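Local coordinates for protein beta-N-acetylhexosaminidase (Beutenbergia cavernae, PDB 5BU9) that probably hydrolyses terminal non-reducing N-acetyl-D-hexosamine residues from N-acetyl-beta-D-hexosaminides, as a glycosidase of glycosyl hydrolase family 3, at residues Thr19-Ala24 against Val40-Arg45; Asp113-Gly118 against Met174-Val179; Ala131-Val136 against Phe152-Gly157; Leu287-Gly292 against Pro320-Ile325. All coordinates share one frame; numbering follows the deposited sequence.

Overall arrangement
All four contacts belong to the TIM-barrel domain of family 3, and none touches another. Contact 1 is buried and held mainly by backbone hydrogen bonds between two parallel strands. Contact 3 is also buried, but joins two irregular segments of the long connection between strand 128-129 and helix 160-176 through a water and an aromatic edge. Contacts 2 and 4 are partly buried in the helical layer: the first combines tight backbone packing with one serine hydrogen bond, whereas the second is almost wholly apolar. Contact 3 falls in the chain between the segments of contact 2; contact 4 lies across the chain's centre from contacts 2 and 3, its centre about 34 and 30 Å from theirs.

Contact 1: Thr19-Ala24 against Val40-Arg45; sequences TDAATA and VFLAGR
Thr19 and Leu42 are paired, with Thr19 CG2 4.3 Å from Leu42 CD1, and the backbone of Thr19 bonds to Phe41 and Ala43, which flank Leu42. Its N-H meets Phe41 O at 2.9 Å, and its carbonyl O receives Ala43 N at 2.8 Å. A third bond, from Ala21 N to Ala43 O at 2.8 Å, carries the ladder past the end of strand 15-20. This is the parallel pairing inside a beta-alpha-beta unit, strand 15-20, helix 26-35 and strand 39-43, in the TIM-barrel fold of the family.

The side chains of Thr19 and Leu42 share the sheet face packed by helix 50-61, where Thr19 meets Leu60 and Leu42 meets Thr53. With OG1 anti to the backbone N (chi1 179°), Thr19 donates to Thr23 O at 2.6 Å, and the same hydroxyl accepts from Glu25 N, which satisfies it in a buried place. Leu42 CB, CG and CD2 lie along Ala21, as suits an apolar residue on this buried face. Ala21 suits close quarters: its CB is 3.3 Å from Ala43 O and 4.0 Å from Leu42 CB. It lies in a type I turn from Asp20 to Thr23, where Asp20 OD2 accepts from Ala22 N in an Asx turn.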
loop_
_atom_site.group_PDB
_atom_site.type_symbol
_atom_site.label_atom_id
_atom_site.label_comp_id
_atom_site.label_asym_id
_atom_site.label_seq_id
_atom_site.Cartn_x
_atom_site.Cartn_y
_atom_site.Cartn_z
ATOM N N THR A 19 9.851 -0.775 -9.177
ATOM C CA THR A 19 10.542 -0.739 -10.467
ATOM C C THR A 19 9.653 0.117 -11.353
ATOM O O THR A 19 8.447 0.238 -11.118
ATOM C CB THR A 19 10.745 -2.145 -11.104
ATOM O OG1 THR A 19 11.404 -2.000 -12.354
ATOM C CG2 THR A 19 9.434 -2.833 -11.375
ATOM N N ASP A 20 10.240 0.732 -12.364
ATOM C CA ASP A 20 9.456 1.494 -13.303
ATOM C C ASP A 20 8.519 0.520 -14.022
ATOM O O ASP A 20 8.920 -0.604 -14.313
ATOM C CB ASP A 20 10.360 2.219 -14.303
ATOM C CG ASP A 20 9.552 3.038 -15.294
ATOM O OD1 ASP A 20 8.988 4.081 -14.853
ATOM O OD2 ASP A 20 9.447 2.625 -16.480
ATOM N N ALA A 21 7.290 0.944 -14.303
ATOM C CA ALA A 21 6.297 0.052 -14.873
ATOM C C ALA A 21 6.690 -0.472 -16.257
ATOM O O ALA A 21 6.174 -1.492 -16.681
ATOM C CB ALA A 21 4.955 0.732 -14.940
ATOM N N ALA A 22 7.625 0.176 -16.947
ATOM C CA ALA A 22 7.918 -0.236 -18.294
ATOM C C ALA A 22 9.175 -1.074 -18.370
ATOM O O ALA A 22 9.547 -1.549 -19.439
ATOM C CB ALA A 22 8.025 0.978 -19.195
ATOM N N THR A 23 9.848 -1.265 -17.245
ATOM C CA THR A 23 11.110 -2.013 -17.265
ATOM C C THR A 23 11.346 -2.746 -15.981
ATOM O O THR A 23 11.199 -2.166 -14.915
ATOM C CB THR A 23 12.353 -1.104 -17.463
ATOM O OG1 THR A 23 12.164 -0.270 -18.607
ATOM C CG2 THR A 23 13.613 -1.968 -17.663
ATOM N N ALA A 24 11.735 -4.010 -16.082
ATOM C CA ALA A 24 12.258 -4.727 -14.927
ATOM C C ALA A 24 13.663 -4.192 -14.618
ATOM O O ALA A 24 14.649 -4.679 -15.147
ATOM C CB ALA A 24 12.300 -6.212 -15.178
ATOM N N VAL A 40 7.019 -6.678 -5.192
ATOM C CA VAL A 40 7.379 -5.589 -6.077
ATOM C C VAL A 40 6.196 -4.679 -6.375
ATOM O O VAL A 40 5.034 -5.025 -6.172
ATOM C CB VAL A 40 7.997 -6.113 -7.381
ATOM C CG1 VAL A 40 9.286 -6.844 -7.091
ATOM C CG2 VAL A 40 7.038 -7.035 -8.071
ATOM N N PHE A 41 6.529 -3.498 -6.859
ATOM C CA PHE A 41 5.559 -2.478 -7.138
ATOM C C PHE A 41 5.934 -1.833 -8.469
ATOM O O PHE A 41 7.064 -1.408 -8.647
ATOM C CB PHE A 41 5.536 -1.433 -6.017
ATOM C CG PHE A 41 4.740 -0.224 -6.352
ATOM C CD1 PHE A 41 3.366 -0.212 -6.168
ATOM C CD2 PHE A 41 5.352 0.904 -6.889
ATOM C CE1 PHE A 41 2.614 0.925 -6.502
ATOM C CE2 PHE A 41 4.617 2.038 -7.211
ATOM C CZ PHE A 41 3.235 2.039 -7.021
ATOM N N LEU A 42 4.999 -1.744 -9.401
ATOM C CA LEU A 42 5.274 -1.066 -10.685
ATOM C C LEU A 42 4.919 0.416 -10.611
ATOM O O LEU A 42 3.750 0.759 -10.388
ATOM C CB LEU A 42 4.500 -1.749 -11.821
ATOM C CG LEU A 42 5.203 -2.960 -12.436
ATOM C CD1 LEU A 42 5.296 -4.109 -11.503
ATOM C CD2 LEU A 42 4.496 -3.381 -13.720
ATOM N N ALA A 43 5.921 1.285 -10.803
ATOM C CA ALA A 43 5.793 2.720 -10.522
ATOM C C ALA A 43 5.712 3.548 -11.787
ATOM O O ALA A 43 6.066 3.074 -12.860
ATOM C CB ALA A 43 6.959 3.211 -9.691
ATOM N N GLY A 44 5.281 4.798 -11.638
ATOM C CA GLY A 44 5.246 5.758 -12.734
ATOM C C GLY A 44 3.946 5.832 -13.514
ATOM O O GLY A 44 2.871 5.729 -12.934
ATOM N N ARG A 45 4.041 6.046 -14.824
ATOM C CA ARG A 45 2.883 6.020 -15.727
ATOM C C ARG A 45 3.400 5.298 -16.962
ATOM O O ARG A 45 4.357 5.724 -17.609
ATOM C CB ARG A 45 2.310 7.432 -16.071
ATOM C CG ARG A 45 1.815 8.305 -14.841
ATOM C CD ARG A 45 0.625 7.695 -14.036
ATOM N NE ARG A 45 0.143 8.560 -12.943
ATOM C CZ ARG A 45 0.461 8.446 -11.638
ATOM N NH1 ARG A 45 -0.025 9.320 -10.751
ATOM N NH2 ARG A 45 1.263 7.478 -11.191
#

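Contact 2: Asp113-Gly118 against Met174-Val179; sequences DATTWG and MRASGV
Ser177 and Met174 press against Gly118 where helix 160-176 ends in a Schellman motif beside helix 107-123, within the helical layer of the TIM-barrel domain. Gly118 suits this place because a side chain would point straight into the neighbouring segment. Without one, its CA comes to 3.8 Å from the selenium of Met174, a selenomethionine, and its carbonyl carbon to 3.6 Å from Ser177 CB.

The contact has one direct hydrogen bond: Ser177 OG donates to Thr115 O at 2.7 Å, with the hydroxyl oxygen tilted 22° from the plane of the accepting carbonyl. Thr115 CG2 lies 3.3 Å from Ser177 OG, while Thr115 OG1 turns back to bond Gln111 O in its own helix. One residue earlier in helix 107-123, Ala114 offers both its CB and its carbonyl to the Met174 methyl. The selenomethionine gets there with CG anti to the backbone N (chi1 -154°) and a chain bent beyond it, and it also packs on Leu121 and Asn129.

What positions this surface is the helix end. Gly178 takes a positive phi, which glycine adopts easily, and its N bonds to Arg175 O. Ser177 N and Val179 N then reach Met174 O from opposite faces of its carbonyl plane, each at 3.0 Å, and Val179 CG2 is left 3.4 Å from Gly118 O.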
loop_
_atom_site.group_PDB
_atom_site.type_symbol
_atom_site.label_atom_id
_atom_site.label_comp_id
_atom_site.label_asym_id
_atom_site.label_seq_id
_atom_site.Cartn_x
_atom_site.Cartn_y
_atom_site.Cartn_z
ATOM N N ASP A 113 -17.670 -2.612 -13.371
ATOM C CA ASP A 113 -16.561 -1.963 -14.063
ATOM C C ASP A 113 -15.227 -2.329 -13.401
ATOM O O ASP A 113 -14.219 -2.499 -14.083
ATOM C CB ASP A 113 -16.753 -0.442 -14.106
ATOM C CG ASP A 113 -17.941 -0.016 -14.996
ATOM O OD1 ASP A 113 -18.422 -0.820 -15.833
ATOM O OD2 ASP A 113 -18.387 1.138 -14.855
ATOM N N ALA A 114 -15.216 -2.499 -12.083
ATOM C CA ALA A 114 -13.942 -2.772 -11.402
ATOM C C ALA A 114 -13.525 -4.206 -11.655
ATOM O O ALA A 114 -12.348 -4.522 -11.589
ATOM C CB ALA A 114 -14.035 -2.520 -9.929
ATOM N N THR A 115 -14.498 -5.066 -11.937
ATOM C CA THR A 115 -14.195 -6.441 -12.322
ATOM C C THR A 115 -13.416 -6.429 -13.643
ATOM O O THR A 115 -12.425 -7.147 -13.827
ATOM C CB THR A 115 -15.472 -7.275 -12.478
ATOM O OG1 THR A 115 -16.213 -7.235 -11.258
ATOM C CG2 THR A 115 -15.136 -8.720 -12.839
ATOM N N THR A 116 -13.880 -5.602 -14.565
ATOM C CA THR A 116 -13.213 -5.427 -15.839
ATOM C C THR A 116 -11.803 -4.892 -15.615
ATOM O O THR A 116 -10.848 -5.455 -16.146
ATOM C CB THR A 116 -14.001 -4.480 -16.735
ATOM O OG1 THR A 116 -15.326 -4.995 -16.894
ATOM C CG2 THR A 116 -13.334 -4.324 -18.099
ATOM N N TRP A 117 -11.671 -3.828 -14.816
ATOM C CA TRP A 117 -10.357 -3.194 -14.565
ATOM C C TRP A 117 -9.411 -4.196 -13.933
ATOM O O TRP A 117 -8.240 -4.292 -14.293
ATOM C CB TRP A 117 -10.499 -1.969 -13.656
ATOM C CG TRP A 117 -11.411 -0.967 -14.238
ATOM C CD1 TRP A 117 -11.693 -0.802 -15.561
ATOM C CD2 TRP A 117 -12.210 -0.008 -13.533
ATOM N NE1 TRP A 117 -12.609 0.209 -15.727
ATOM C CE2 TRP A 117 -12.946 0.710 -14.496
ATOM C CE3 TRP A 117 -12.372 0.315 -12.185
ATOM C CZ2 TRP A 117 -13.817 1.746 -14.152
ATOM C CZ3 TRP A 117 -13.241 1.331 -11.845
ATOM C CH2 TRP A 117 -13.956 2.031 -12.823
ATOM N N GLY A 118 -9.935 -4.959 -12.987
ATOM C CA GLY A 118 -9.162 -6.018 -12.361
ATOM C C GLY A 118 -8.661 -7.092 -13.310
ATOM O O GLY A 118 -7.523 -7.548 -13.159
HETATM N N MSE A 174 -12.554 -6.205 -7.983
HETATM C CA MSE A 174 -11.136 -6.428 -8.063
HETATM C C MSE A 174 -10.853 -7.874 -7.629
HETATM O O MSE A 174 -10.257 -8.641 -8.396
HETATM C CB MSE A 174 -10.415 -5.374 -7.193
HETATM C CG MSE A 174 -8.989 -5.048 -7.601
HETATM SE SE MSE A 174 -8.753 -3.952 -9.194
HETATM C CE MSE A 174 -10.443 -3.016 -9.110
ATOM N N ARG A 175 -11.327 -8.258 -6.434
ATOM C CA ARG A 175 -11.182 -9.624 -5.928
ATOM C C ARG A 175 -11.820 -10.643 -6.873
ATOM O O ARG A 175 -11.271 -11.719 -7.047
ATOM C CB ARG A 175 -11.809 -9.778 -4.537
ATOM C CG ARG A 175 -11.121 -8.974 -3.454
ATOM C CD ARG A 175 -11.526 -9.356 -2.005
ATOM N NE ARG A 175 -10.938 -8.350 -1.122
ATOM C CZ ARG A 175 -11.623 -7.373 -0.541
ATOM N NH1 ARG A 175 -12.940 -7.308 -0.698
ATOM N NH2 ARG A 175 -10.997 -6.474 0.214
ATOM N N ALA A 176 -12.962 -10.310 -7.489
ATOM C CA ALA A 176 -13.645 -11.268 -8.381
ATOM C C ALA A 176 -12.780 -11.579 -9.597
ATOM O O ALA A 176 -12.951 -12.615 -10.236
ATOM C CB ALA A 176 -15.025 -10.745 -8.829
ATOM N N SER A 177 -11.846 -10.683 -9.911
ATOM C CA SER A 177 -10.905 -10.927 -11.000
ATOM C C SER A 177 -9.510 -11.379 -10.523
ATOM O O SER A 177 -8.580 -11.413 -11.316
ATOM C CB SER A 177 -10.784 -9.673 -11.863
ATOM O OG SER A 177 -11.968 -9.504 -12.631
ATOM N N GLY A 178 -9.374 -11.742 -9.246
ATOM C CA GLY A 178 -8.118 -12.258 -8.720
ATOM C C GLY A 178 -7.102 -11.228 -8.252
ATOM O O GLY A 178 -5.927 -11.540 -8.068
ATOM N N VAL A 179 -7.552 -9.992 -8.044
ATOM C CA VAL A 179 -6.659 -8.917 -7.598
ATOM C C VAL A 179 -7.070 -8.433 -6.232
ATOM O O VAL A 179 -8.161 -7.879 -6.082
ATOM C CB VAL A 179 -6.657 -7.715 -8.565
ATOM C CG1 VAL A 179 -5.586 -6.740 -8.124
ATOM C CG2 VAL A 179 -6.439 -8.170 -9.976
#

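Contact 3: Ala131-Val136 against Phe152-Gly157; sequences APVMDV and FHREFG
Phe156 brings the edge of its ring to the backbone of Val133 and to Pro132, both segments belonging to the long connection from strand 128-129 to helix 160-176 of the TIM-barrel domain. From CB, the side chain sets CG anti to its own carbonyl carbon (chi1 -78°). Along the rim, CD2 lies 3.2 Å from Val133 O, which sits in the plane of the ring. CE2 is shared, touching the same oxygen and approaching Pro132 CB at 3.6 Å. CZ, at the tip, is 4.0 Å from that CB. The side chain also touches Ala99 and Gln102 of helix 99-102 and His166 of helix 160-176. A flat aromatic suits the site because its slightly positive rim can lie against a carbonyl oxygen as well as against the proline.

An alanine in place of Phe156 would probably open a gap beside Pro132 and deprive Val133 O of its aromatic neighbour.

Val133 fills the other part of the interface. Its CB is 3.3 Å from Arg154 O, and CG1 meets that oxygen too. The arginine's guanidinium is engaged by a salt bridge to Glu81 and a hydrogen bond to a glycerol, probably from the crystallisation liquor, which may mark a pocket.

No hydrogen bond runs directly between 131-136 and 152-157. One water instead donates to Val133 O at 2.8 Å and to Asp135 O at 2.9 Å, and accepts from Phe156 N at 2.8 Å. The chemistry implies two irregular backbones joined by a bridging water within a buried contact, satisfying polar groups neither segment pairs with the other.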
loop_
_atom_site.group_PDB
_atom_site.type_symbol
_atom_site.label_atom_id
_atom_site.label_comp_id
_atom_site.label_asym_id
_atom_site.label_seq_id
_atom_site.Cartn_x
_atom_site.Cartn_y
_atom_site.Cartn_z
ATOM N N ALA A 131 -5.234 0.323 -3.808
ATOM C CA ALA A 131 -6.501 1.040 -3.981
ATOM C C ALA A 131 -7.525 0.058 -3.415
ATOM O O ALA A 131 -7.224 -1.113 -3.344
ATOM C CB ALA A 131 -6.767 1.369 -5.479
ATOM N N PRO A 132 -8.736 0.502 -3.031
ATOM C CA PRO A 132 -9.302 1.841 -3.178
ATOM C C PRO A 132 -8.901 2.799 -2.061
ATOM O O PRO A 132 -8.625 2.383 -0.942
ATOM C CB PRO A 132 -10.804 1.573 -3.133
ATOM C CG PRO A 132 -10.915 0.396 -2.133
ATOM C CD PRO A 132 -9.684 -0.432 -2.377
ATOM N N VAL A 133 -8.894 4.083 -2.386
ATOM C CA VAL A 133 -8.834 5.167 -1.404
ATOM C C VAL A 133 -10.104 5.218 -0.561
ATOM O O VAL A 133 -11.191 5.441 -1.076
ATOM C CB VAL A 133 -8.616 6.513 -2.110
ATOM C CG1 VAL A 133 -8.837 7.653 -1.170
ATOM C CG2 VAL A 133 -7.227 6.578 -2.710
HETATM N N MSE A 134 -9.977 5.028 0.741
HETATM C CA MSE A 134 -11.140 5.155 1.610
HETATM C C MSE A 134 -11.025 6.367 2.525
HETATM O O MSE A 134 -11.733 6.467 3.528
HETATM C CB MSE A 134 -11.337 3.881 2.419
HETATM C CG MSE A 134 -11.541 2.679 1.517
HETATM SE SE MSE A 134 -12.340 1.165 2.431
HETATM C CE MSE A 134 -14.200 1.774 2.390
ATOM N N ASP A 135 -10.127 7.279 2.159
ATOM C CA ASP A 135 -9.997 8.550 2.824
ATOM C C ASP A 135 -11.314 9.271 2.637
ATOM O O ASP A 135 -11.930 9.136 1.592
ATOM C CB ASP A 135 -8.853 9.393 2.228
ATOM C CG ASP A 135 -7.485 8.787 2.454
ATOM O OD1 ASP A 135 -7.174 8.374 3.605
ATOM O OD2 ASP A 135 -6.720 8.741 1.464
ATOM N N VAL A 136 -11.750 10.036 3.627
ATOM C CA VAL A 136 -12.961 10.826 3.466
ATOM C C VAL A 136 -12.609 12.302 3.449
ATOM O O VAL A 136 -11.966 12.779 4.369
ATOM C CB VAL A 136 -13.976 10.511 4.574
ATOM C CG1 VAL A 136 -15.172 11.380 4.425
ATOM C CG2 VAL A 136 -14.404 9.070 4.489
ATOM N N PHE A 152 -6.928 15.972 -6.283
ATOM C CA PHE A 152 -6.779 15.065 -7.409
ATOM C C PHE A 152 -8.021 14.225 -7.675
ATOM O O PHE A 152 -7.977 13.309 -8.496
ATOM C CB PHE A 152 -5.593 14.124 -7.162
ATOM C CG PHE A 152 -4.242 14.785 -7.287
ATOM C CD1 PHE A 152 -3.782 15.236 -8.532
ATOM C CD2 PHE A 152 -3.421 14.933 -6.165
ATOM C CE1 PHE A 152 -2.532 15.825 -8.654
ATOM C CE2 PHE A 152 -2.168 15.529 -6.267
ATOM C CZ PHE A 152 -1.713 15.978 -7.525
ATOM N N HIS A 153 -9.109 14.511 -6.961
ATOM C CA HIS A 153 -10.378 13.775 -7.124
ATOM C C HIS A 153 -10.220 12.273 -6.852
ATOM O O HIS A 153 -10.841 11.457 -7.531
ATOM C CB HIS A 153 -10.960 13.986 -8.527
ATOM C CG HIS A 153 -10.950 15.418 -8.970
ATOM N ND1 HIS A 153 -11.495 16.432 -8.210
ATOM C CD2 HIS A 153 -10.424 16.013 -10.067
ATOM C CE1 HIS A 153 -11.312 17.587 -8.824
ATOM N NE2 HIS A 153 -10.666 17.361 -9.956
ATOM N N ARG A 154 -9.399 11.920 -5.854
ATOM C CA ARG A 154 -9.139 10.513 -5.532
ATOM C C ARG A 154 -10.061 9.952 -4.464
ATOM O O ARG A 154 -9.975 8.768 -4.160
ATOM C CB ARG A 154 -7.704 10.328 -5.083
ATOM C CG ARG A 154 -6.709 10.702 -6.148
ATOM C CD ARG A 154 -5.333 10.824 -5.489
ATOM N NE ARG A 154 -4.800 9.546 -5.002
ATOM C CZ ARG A 154 -3.729 9.436 -4.209
ATOM N NH1 ARG A 154 -3.091 10.520 -3.792
ATOM N NH2 ARG A 154 -3.300 8.247 -3.810
ATOM N N GLU A 155 -10.937 10.801 -3.923
ATOM C CA GLU A 155 -11.927 10.410 -2.919
ATOM C C GLU A 155 -13.183 9.921 -3.644
ATOM O O GLU A 155 -13.474 10.375 -4.744
ATOM C CB GLU A 155 -12.281 11.584 -1.962
ATOM C CG GLU A 155 -13.300 12.659 -2.535
ATOM C CD GLU A 155 -12.620 13.716 -3.409
ATOM O OE1 GLU A 155 -11.433 13.540 -3.744
ATOM O OE2 GLU A 155 -13.264 14.715 -3.780
ATOM N N PHE A 156 -13.912 8.993 -3.021
ATOM C CA PHE A 156 -15.173 8.495 -3.575
ATOM C C PHE A 156 -16.332 9.411 -3.176
ATOM O O PHE A 156 -17.381 9.389 -3.798
ATOM C CB PHE A 156 -15.452 7.065 -3.111
ATOM C CG PHE A 156 -14.660 5.998 -3.845
ATOM C CD1 PHE A 156 -15.056 5.561 -5.109
ATOM C CD2 PHE A 156 -13.549 5.403 -3.250
ATOM C CE1 PHE A 156 -14.352 4.569 -5.780
ATOM C CE2 PHE A 156 -12.831 4.413 -3.912
ATOM C CZ PHE A 156 -13.235 3.992 -5.183
ATOM N N GLY A 157 -16.125 10.231 -2.154
ATOM C CA GLY A 157 -17.188 11.062 -1.606
ATOM C C GLY A 157 -16.803 11.680 -0.255
ATOM O O GLY A 157 -15.633 11.703 0.112
HETATM O O HOH W 1 -12.674 7.786 -0.844
#

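Contact 4: Leu287-Gly292 against Pro320-Ile325; sequences LAIEAG and PDFAAI
Ile289 and Phe322 make the apolar centre of the contact between helices 281-291 and 320-336, their side chains crossing at about a right angle. The methyl CG2 of Ile289 is 3.7 Å from Phe322 CE1, and it also meets Ile325 CG2 at 3.7 Å. In Phe322, CG stands anti to the backbone N (chi1 -176°), and CD1 and CE1 of the ring meet Glu290 and Ile289. Branched isoleucines suit such a seam, since CG2 gives each a compact methyl close to the helix backbone. Val312 of helix 305-318 packs on both Ile289 and Phe322, bringing a third helix into the cluster.

A second kind of contact joins a methylene to an aromatic rim. Glu290 CG lies at the edge of the Phe322 ring, 3.7 Å from CD1, with the carboxylate and ring planes 70° apart. The glutamate thus serves the interface with its CG methylene, while OE2 forms a long, weak ion pair with Lys315.

Replacing Phe322 by alanine would probably leave Ile289 CG2 and Glu290 CG without their aromatic partner and open a gap beside Val312.

Backbone is involved as well: Ile325 CG2 approaches Ile289 O at 3.5 Å. That oxygen accepts from Gly292 N at 2.9 Å, one of the bonds of the Schellman motif ending helix 281-291, where the positive phi of Gly292 favours glycine.

Near the contact the two axes cross at 73° and come within 10.1 Å, an angular packing in which the first turns of helix 320-336, the last helix of the chain, pack against the C-terminal turns of helix 281-291 in the outer layer of the TIM barrel.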
loop_
_atom_site.group_PDB
_atom_site.type_symbol
_atom_site.label_atom_id
_atom_site.label_comp_id
_atom_site.label_asym_id
_atom_site.label_seq_id
_atom_site.Cartn_x
_atom_site.Cartn_y
_atom_site.Cartn_z
ATOM N N LEU A 287 11.202 1.604 12.401
ATOM C CA LEU A 287 10.076 2.214 13.106
ATOM C C LEU A 287 8.731 1.714 12.558
ATOM O O LEU A 287 7.805 1.476 13.333
ATOM C CB LEU A 287 10.137 3.744 13.034
ATOM C CG LEU A 287 11.300 4.416 13.795
ATOM C CD1 LEU A 287 11.355 5.854 13.413
ATOM C CD2 LEU A 287 11.176 4.313 15.294
ATOM N N ALA A 288 8.613 1.566 11.239
ATOM C CA ALA A 288 7.369 1.064 10.645
ATOM C C ALA A 288 7.036 -0.334 11.217
ATOM O O ALA A 288 5.945 -0.578 11.726
ATOM C CB ALA A 288 7.504 1.025 9.097
ATOM N N ILE A 289 8.007 -1.235 11.140
ATOM C CA ILE A 289 7.856 -2.588 11.610
ATOM C C ILE A 289 7.525 -2.614 13.118
ATOM O O ILE A 289 6.585 -3.287 13.548
ATOM C CB ILE A 289 9.114 -3.373 11.269
ATOM C CG1 ILE A 289 9.183 -3.555 9.767
ATOM C CG2 ILE A 289 9.123 -4.751 11.984
ATOM C CD1 ILE A 289 10.520 -4.119 9.290
ATOM N N GLU A 290 8.241 -1.836 13.920
ATOM C CA GLU A 290 7.954 -1.825 15.357
ATOM C C GLU A 290 6.545 -1.355 15.659
ATOM O O GLU A 290 5.963 -1.778 16.658
ATOM C CB GLU A 290 8.952 -0.938 16.130
ATOM C CG GLU A 290 10.344 -1.519 16.205
ATOM C CD GLU A 290 11.315 -0.637 17.001
ATOM O OE1 GLU A 290 11.158 0.606 17.005
ATOM O OE2 GLU A 290 12.228 -1.191 17.641
ATOM N N ALA A 291 6.003 -0.461 14.824
ATOM C CA ALA A 291 4.619 0.029 14.984
ATOM C C ALA A 291 3.569 -1.041 14.668
ATOM O O ALA A 291 2.428 -0.951 15.124
ATOM C CB ALA A 291 4.376 1.262 14.097
ATOM N N GLY A 292 3.944 -2.029 13.861
ATOM C CA GLY A 292 3.063 -3.147 13.547
ATOM C C GLY A 292 2.913 -3.293 12.034
ATOM O O GLY A 292 1.987 -3.929 11.573
ATOM N N PRO A 320 16.142 -9.570 20.380
ATOM C CA PRO A 320 15.072 -10.577 20.410
ATOM C C PRO A 320 13.625 -10.015 20.317
ATOM O O PRO A 320 12.775 -10.641 19.695
ATOM C CB PRO A 320 15.295 -11.282 21.761
ATOM C CG PRO A 320 16.755 -11.030 22.111
ATOM C CD PRO A 320 17.106 -9.698 21.502
ATOM N N ASP A 321 13.320 -8.875 20.925
ATOM C CA ASP A 321 11.969 -8.349 20.834
ATOM C C ASP A 321 11.656 -7.980 19.352
ATOM O O ASP A 321 10.581 -8.248 18.831
ATOM C CB ASP A 321 11.791 -7.126 21.725
ATOM C CG ASP A 321 11.607 -7.475 23.194
ATOM O OD1 ASP A 321 11.234 -8.630 23.519
ATOM O OD2 ASP A 321 11.839 -6.576 24.041
ATOM N N PHE A 322 12.603 -7.365 18.665
ATOM C CA PHE A 322 12.384 -6.956 17.282
ATOM C C PHE A 322 12.318 -8.197 16.379
ATOM O O PHE A 322 11.542 -8.242 15.437
ATOM C CB PHE A 322 13.502 -6.003 16.830
ATOM C CG PHE A 322 13.307 -5.452 15.436
ATOM C CD1 PHE A 322 12.376 -4.447 15.195
ATOM C CD2 PHE A 322 14.043 -5.944 14.367
ATOM C CE1 PHE A 322 12.194 -3.933 13.906
ATOM C CE2 PHE A 322 13.860 -5.442 13.088
ATOM C CZ PHE A 322 12.918 -4.456 12.853
ATOM N N ALA A 323 13.157 -9.188 16.657
ATOM C CA ALA A 323 13.113 -10.470 15.945
ATOM C C ALA A 323 11.720 -11.093 16.021
ATOM O O ALA A 323 11.239 -11.619 15.018
ATOM C CB ALA A 323 14.179 -11.470 16.506
ATOM N N ALA A 324 11.082 -11.035 17.193
ATOM C CA ALA A 324 9.780 -11.667 17.368
ATOM C C ALA A 324 8.742 -10.874 16.580
ATOM O O ALA A 324 7.848 -11.452 15.956
ATOM C CB ALA A 324 9.396 -11.782 18.868
ATOM N N ILE A 325 8.897 -9.557 16.563
ATOM C CA ILE A 325 8.018 -8.692 15.781
ATOM C C ILE A 325 8.142 -8.981 14.276
ATOM O O ILE A 325 7.134 -9.127 13.567
ATOM C CB ILE A 325 8.290 -7.210 16.111
ATOM C CG1 ILE A 325 7.760 -6.907 17.536
ATOM C CG2 ILE A 325 7.653 -6.274 15.036
ATOM C CD1 ILE A 325 8.186 -5.525 18.083
#